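PDB 3OOO: proline dipeptidase from Streptococcus agalactiae, which probably acts as a manganese-dependent hydrolase of the peptidase M24B family, represented here by its Creatinase/Prolidase N-terminal domain alone. Local coordinates for residues Phe34-Asp37 against Gln42-Leu45. Residues are numbered along the deposited sequence; the frame is centred on the assembly and turned at random.
Sequences FFCD and QMFL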
loop_
_atom_site.group_PDB
_atom_site.type_symbol
_atom_site.label_atom_id
_atom_site.label_comp_id
_atom_site.label_asym_id
_atom_site.label_seq_id
_atom_site.Cartn_x
_atom_site.Cartn_y
_atom_site.Cartn_z
ATOM N N PHE A 34 -21.852 0.087 -3.365
ATOM C CA PHE A 34 -21.329 -1.244 -3.651
ATOM C C PHE A 34 -20.115 -1.504 -2.770
ATOM O O PHE A 34 -19.122 -0.773 -2.855
ATOM C CB PHE A 34 -20.960 -1.358 -5.140
ATOM C CG PHE A 34 -20.262 -2.647 -5.510
ATOM C CD1 PHE A 34 -20.976 -3.837 -5.646
ATOM C CD2 PHE A 34 -18.886 -2.665 -5.738
ATOM C CE1 PHE A 34 -20.333 -5.026 -5.989
ATOM C CE2 PHE A 34 -18.231 -3.850 -6.087
ATOM C CZ PHE A 34 -18.958 -5.037 -6.211
ATOM N N PHE A 35 -20.214 -2.523 -1.917
ATOM C CA PHE A 35 -19.088 -2.957 -1.093
ATOM C C PHE A 35 -18.471 -4.251 -1.590
ATOM O O PHE A 35 -19.153 -5.274 -1.701
ATOM C CB PHE A 35 -19.466 -3.138 0.385
ATOM C CG PHE A 35 -18.276 -3.440 1.263
ATOM C CD1 PHE A 35 -17.598 -2.409 1.902
ATOM C CD2 PHE A 35 -17.805 -4.749 1.410
ATOM C CE1 PHE A 35 -16.482 -2.669 2.698
ATOM C CE2 PHE A 35 -16.686 -5.020 2.202
ATOM C CZ PHE A 35 -16.026 -3.979 2.843
ATOM N N CYS A 36 -17.168 -4.201 -1.855
ATOM C CA CYS A 36 -16.381 -5.392 -2.141
ATOM C C CYS A 36 -14.967 -5.155 -1.641
ATOM O O CYS A 36 -14.356 -4.137 -1.965
ATOM C CB CYS A 36 -16.351 -5.681 -3.646
ATOM S SG CYS A 36 -15.303 -7.087 -4.118
ATOM N N ASP A 37 -14.455 -6.075 -0.831
ATOM C CA ASP A 37 -13.030 -6.080 -0.533
ATOM C C ASP A 37 -12.388 -7.231 -1.296
ATOM O O ASP A 37 -12.532 -8.393 -0.905
ATOM C CB ASP A 37 -12.747 -6.192 0.970
ATOM C CG ASP A 37 -11.266 -5.991 1.302
ATOM O OD1 ASP A 37 -10.416 -6.026 0.380
ATOM O OD2 ASP A 37 -10.938 -5.792 2.493
ATOM N N GLN A 42 -8.149 -7.436 -7.860
ATOM C CA GLN A 42 -8.269 -6.016 -8.171
ATOM C C GLN A 42 -9.700 -5.497 -8.222
ATOM O O GLN A 42 -10.583 -6.126 -8.809
ATOM C CB GLN A 42 -7.602 -5.691 -9.517
ATOM C CG GLN A 42 -6.163 -6.178 -9.695
ATOM C CD GLN A 42 -5.252 -5.814 -8.537
ATOM O OE1 GLN A 42 -5.403 -4.758 -7.912
ATOM N NE2 GLN A 42 -4.294 -6.693 -8.245
HETATM N N MSE A 43 -9.880 -4.344 -7.581
HETATM C CA MSE A 43 -11.076 -3.521 -7.523
HETATM C C MSE A 43 -10.588 -2.047 -7.816
HETATM O O MSE A 43 -9.820 -1.593 -6.970
HETATM C CB MSE A 43 -11.631 -3.623 -6.042
HETATM C CG MSE A 43 -13.131 -4.128 -5.723
HETATM SE SE MSE A 43 -14.511 -2.719 -5.382
HETATM C CE MSE A 43 -13.669 -1.891 -3.821
ATOM N N PHE A 44 -11.036 -1.339 -8.854
ATOM C CA PHE A 44 -10.777 0.092 -8.974
ATOM C C PHE A 44 -12.012 0.781 -9.506
ATOM O O PHE A 44 -12.676 0.273 -10.418
ATOM C CB PHE A 44 -9.625 0.380 -9.944
ATOM C CG PHE A 44 -8.304 -0.211 -9.528
ATOM C CD1 PHE A 44 -7.599 0.305 -8.435
ATOM C CD2 PHE A 44 -7.768 -1.281 -10.230
ATOM C CE1 PHE A 44 -6.377 -0.248 -8.052
ATOM C CE2 PHE A 44 -6.551 -1.843 -9.854
ATOM C CZ PHE A 44 -5.850 -1.325 -8.763
ATOM N N LEU A 45 -12.294 1.956 -8.956
ATOM C CA LEU A 45 -13.307 2.838 -9.514
ATOM C C LEU A 45 -12.595 3.994 -10.191
ATOM O O LEU A 45 -11.917 4.784 -9.533
ATOM C CB LEU A 45 -14.234 3.354 -8.411
ATOM C CG LEU A 45 -15.329 4.351 -8.805
ATOM C CD1 LEU A 45 -16.345 3.725 -9.753
ATOM C CD2 LEU A 45 -16.023 4.884 -7.557
#
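Met-43, modelled as selenomethionine, reaches from the residue just before strand 44-48 to Phe-34 and Cys-36 in the loop that follows helix 25-32, and the centrepiece is a Met-aromatic contact. The contact packs this loop against the start of strand 44-48, in the mixed sheet of the Creatinase/Prolidase N-terminal domain. In the conformer described, one of two deposited for Met-43, its SE comes to the rim of the Phe-34 ring, 4.0 Å from CE2 of that ring. Met-43 SE lies 5.2 Å from the centroid of the Phe-34 ring and 79° off its normal, close to the ring plane and not over a face. The ring is swung to this place with CG anti to the backbone N (chi1 173°), and Ala-65 and Ser-68 of helix 62-68, with Leu-55 and Val-57 of strand 54-58, also pack on Phe-34.

No hydrogen bond joins the two segments; hydrogen bonds go to residues outside them, Phe-35 O with Arg-64 NH2 and Gln-42 N with the Tyr-76 OH. Val-28 of helix 25-32 touches Met-43 as well.

Apolar packing adds a second contact, to Cys-36. Its side chain lies alongside the Met-43 chain, which bends at both chi2 and chi3 in this conformer, with Cys-36 CB 3.9 Å from Met-43 SE and Cys-36 SG 4.0 Å from Met-43 CG.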